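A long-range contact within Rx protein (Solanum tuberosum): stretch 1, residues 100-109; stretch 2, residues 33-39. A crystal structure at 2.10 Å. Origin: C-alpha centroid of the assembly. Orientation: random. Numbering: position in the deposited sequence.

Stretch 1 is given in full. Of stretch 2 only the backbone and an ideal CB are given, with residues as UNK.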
# COMPACT_ATOMS: atom_id res chain seq x y z
N LEU A 100 -3.47 -0.04 1.33
CA LEU A 100 -2.18 0.64 1.44
C LEU A 100 -1.28 0.06 2.52
O LEU A 100 -0.07 -0.05 2.33
CB LEU A 100 -2.38 2.14 1.64
CG LEU A 100 -2.76 2.89 0.36
CD1 LEU A 100 -3.01 4.36 0.63
CD2 LEU A 100 -1.66 2.69 -0.66
N GLU A 101 -1.86 -0.33 3.65
CA GLU A 101 -1.08 -1.01 4.69
C GLU A 101 -0.58 -2.39 4.23
O GLU A 101 0.58 -2.75 4.49
CB GLU A 101 -1.86 -1.08 6.00
CG GLU A 101 -1.04 -1.65 7.15
CD GLU A 101 0.16 -0.81 7.56
OE1 GLU A 101 0.22 0.39 7.23
OE2 GLU A 101 1.06 -1.38 8.21
N GLN A 102 -1.44 -3.18 3.57
CA GLN A 102 -1.00 -4.48 3.04
C GLN A 102 0.18 -4.31 2.07
O GLN A 102 1.20 -5.01 2.15
CB GLN A 102 -2.15 -5.20 2.33
CG GLN A 102 -3.29 -5.64 3.23
CD GLN A 102 -3.11 -7.05 3.76
OE1 GLN A 102 -2.58 -7.25 4.85
NE2 GLN A 102 -3.56 -8.03 2.99
N ALA A 103 0.01 -3.34 1.17
CA ALA A 103 1.01 -3.04 0.16
C ALA A 103 2.32 -2.61 0.81
O ALA A 103 3.39 -3.08 0.42
CB ALA A 103 0.50 -1.94 -0.76
N LEU A 104 2.23 -1.72 1.79
CA LEU A 104 3.42 -1.24 2.48
C LEU A 104 4.13 -2.34 3.26
O LEU A 104 5.36 -2.34 3.35
CB LEU A 104 3.11 -0.05 3.39
CG LEU A 104 2.85 1.23 2.59
CD1 LEU A 104 3.00 2.46 3.45
CD2 LEU A 104 3.77 1.29 1.40
N GLU A 105 3.37 -3.27 3.83
CA GLU A 105 3.99 -4.41 4.50
C GLU A 105 4.78 -5.25 3.49
O GLU A 105 5.94 -5.62 3.74
CB GLU A 105 2.95 -5.25 5.24
CG GLU A 105 3.54 -6.38 6.08
CD GLU A 105 4.30 -5.88 7.29
OE1 GLU A 105 3.79 -4.98 8.00
OE2 GLU A 105 5.41 -6.40 7.54
N CYS A 106 4.15 -5.53 2.35
CA CYS A 106 4.83 -6.30 1.31
C CYS A 106 6.10 -5.62 0.78
O CYS A 106 7.16 -6.25 0.70
CB CYS A 106 3.88 -6.60 0.15
SG CYS A 106 2.63 -7.83 0.54
N ILE A 107 5.99 -4.34 0.44
CA ILE A 107 7.12 -3.59 -0.08
C ILE A 107 8.24 -3.43 0.96
O ILE A 107 9.41 -3.53 0.61
CB ILE A 107 6.69 -2.20 -0.63
CG1 ILE A 107 5.76 -2.39 -1.83
CG2 ILE A 107 7.89 -1.37 -1.04
CD1 ILE A 107 5.26 -1.08 -2.42
N ASP A 108 7.87 -3.21 2.22
CA ASP A 108 8.87 -3.12 3.28
C ASP A 108 9.64 -4.44 3.40
O ASP A 108 10.88 -4.45 3.42
CB ASP A 108 8.21 -2.77 4.62
CG ASP A 108 9.20 -2.72 5.76
OD1 ASP A 108 9.99 -1.75 5.85
OD2 ASP A 108 9.20 -3.65 6.59
N SER A 109 8.90 -5.54 3.43
CA SER A 109 9.52 -6.87 3.50
C SER A 109 10.47 -7.12 2.32
O SER A 109 11.62 -7.55 2.51
CB SER A 109 8.43 -7.94 3.55
OG SER A 109 8.97 -9.24 3.41
N UNK A 33 4.96 8.99 2.95
CA UNK A 33 6.28 9.18 3.54
C UNK A 33 7.04 7.87 3.70
O UNK A 33 8.24 7.79 3.44
CB UNK A 33 6.15 9.87 4.90
N UNK A 34 6.33 6.82 4.12
CA UNK A 34 6.94 5.51 4.26
C UNK A 34 7.41 4.98 2.90
O UNK A 34 8.50 4.41 2.77
CB UNK A 34 5.95 4.53 4.90
N UNK A 35 6.59 5.23 1.88
CA UNK A 35 6.92 4.83 0.52
C UNK A 35 8.13 5.56 -0.02
O UNK A 35 9.03 4.94 -0.60
CB UNK A 35 5.72 5.07 -0.40
N UNK A 36 8.15 6.87 0.18
CA UNK A 36 9.25 7.72 -0.25
C UNK A 36 10.54 7.25 0.41
O UNK A 36 11.58 7.15 -0.25
CB UNK A 36 8.97 9.19 0.09
N UNK A 37 10.47 6.99 1.71
CA UNK A 37 11.64 6.53 2.45
C UNK A 37 12.16 5.18 1.94
O UNK A 37 13.37 4.99 1.75
CB UNK A 37 11.30 6.43 3.94
N UNK A 38 11.24 4.25 1.68
CA UNK A 38 11.63 2.94 1.16
C UNK A 38 12.26 3.08 -0.23
O UNK A 38 13.22 2.38 -0.57
CB UNK A 38 10.42 2.01 1.10
N UNK A 39 11.72 4.01 -1.02
CA UNK A 39 12.21 4.24 -2.37
C UNK A 39 13.63 4.79 -2.27
O UNK A 39 14.52 4.42 -3.03
CB UNK A 39 11.30 5.20 -3.14

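Both stretches are helical, and their axes run nearly parallel, 16° apart, with a closest approach of 10.7 Å. Phi and psi stay near -65° and -40° throughout 33-39, so any common helix former fits the backbone, and direction and surroundings must separate the positions.

At position 33 CA-to-CB points sideways and nothing of stretch 1 lies within 5.5 Å of the ideal CB. The contact sets no requirement; the residue is Glu-33, whose end leads away.

Position 34 points toward stretch 1, its ideal CB 3.9 Å from Leu-104 CD1. An aliphatic side chain would suit that methyl, but the carboxylate of Glu-101 lies further along, so a long chain ending in a positive charge, lysine or arginine, could serve both. The residue is Lys-34. Its CD packs 3.5 Å from Leu-104 CD1, and its NZ reaches to 4.0 Å from Glu-101 OE1, opposite charges that are near each other but beyond salt-bridge distance.

Position 35 starts sideways, with its ideal CB 4.6 Å from Leu-104 CD2. The CA of position 35 and Leu-104 CA are 7.3 Å apart, and the nearby surface consists of methyls from Leu-104 and Ile-107. Leucine, isoleucine or methionine could turn into this apolar patch. The residue is Leu-35, with chi1 at -94°, between wells. Its CD2 contacts Leu-104 CD2 at 3.5 Å and Ile-107 CD1 at 4.1 Å, so one methyl meets both neighbours.

Positions 36 and 37 are out of reach of stretch 1, and neither ideal CB has an atom of it within 5.5 Å. Stretch 1 offers no basis for choosing at either; they are Lys-36 and Ser-37. The amide of Ser-37 continues the helix, its N donating to Glu-33 O at 2.9 Å.

Position 38 again points toward stretch 1. The ideal CB is 4.7 Å from Ile-107 CG2, while Asp-108 brings a carboxylate alongside. The methyl favours leucine, isoleucine or methionine; the acid would also allow a polar or basic chain, so the visible evidence does not settle the choice. The residue is Leu-38, chi1 m and chi2 t. Its CD1 lies 4.1 Å from Ile-107 CG2, an apolar contact, and its CD2 approaches Asp-108 OD1 at 3.7 Å, where a methyl can offer packing but no hydrogen bond.

Position 39 points sideways, with nothing of stretch 1 within 5.5 Å of its ideal CB, leaving many choices open. It is Arg-39, and its end leads away.

Stretch 2 (33-39) EKLKSLR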
# COMPACT_ATOMS: atom_id res chain seq x y z
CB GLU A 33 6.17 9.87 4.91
CG GLU A 33 5.70 11.32 4.86
CD GLU A 33 6.72 12.24 4.21
OE1 GLU A 33 7.92 11.89 4.21
OE2 GLU A 33 6.32 13.31 3.71
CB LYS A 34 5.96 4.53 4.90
CG LYS A 34 6.55 3.18 5.25
CD LYS A 34 5.49 2.27 5.87
CE LYS A 34 4.91 2.85 7.16
NZ LYS A 34 3.86 1.97 7.76
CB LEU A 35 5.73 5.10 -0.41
CG LEU A 35 4.75 3.98 -0.67
CD1 LEU A 35 3.70 4.45 -1.64
CD2 LEU A 35 5.50 2.79 -1.23
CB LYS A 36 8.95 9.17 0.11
CG LYS A 36 9.92 10.19 -0.48
CD LYS A 36 9.42 11.60 -0.24
CE LYS A 36 10.38 12.64 -0.80
NZ LYS A 36 9.82 14.02 -0.67
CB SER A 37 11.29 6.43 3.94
OG SER A 37 12.41 6.02 4.70
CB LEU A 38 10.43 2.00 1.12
CG LEU A 38 9.91 1.52 2.48
CD1 LEU A 38 8.52 0.91 2.36
CD2 LEU A 38 10.88 0.53 3.11
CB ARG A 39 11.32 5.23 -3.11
CG ARG A 39 11.71 5.44 -4.57
CD ARG A 39 10.97 6.61 -5.22
NE ARG A 39 11.33 7.89 -4.59
CZ ARG A 39 10.86 9.08 -4.97
NH1 ARG A 39 10.03 9.18 -6.00
NH2 ARG A 39 11.25 10.17 -4.33
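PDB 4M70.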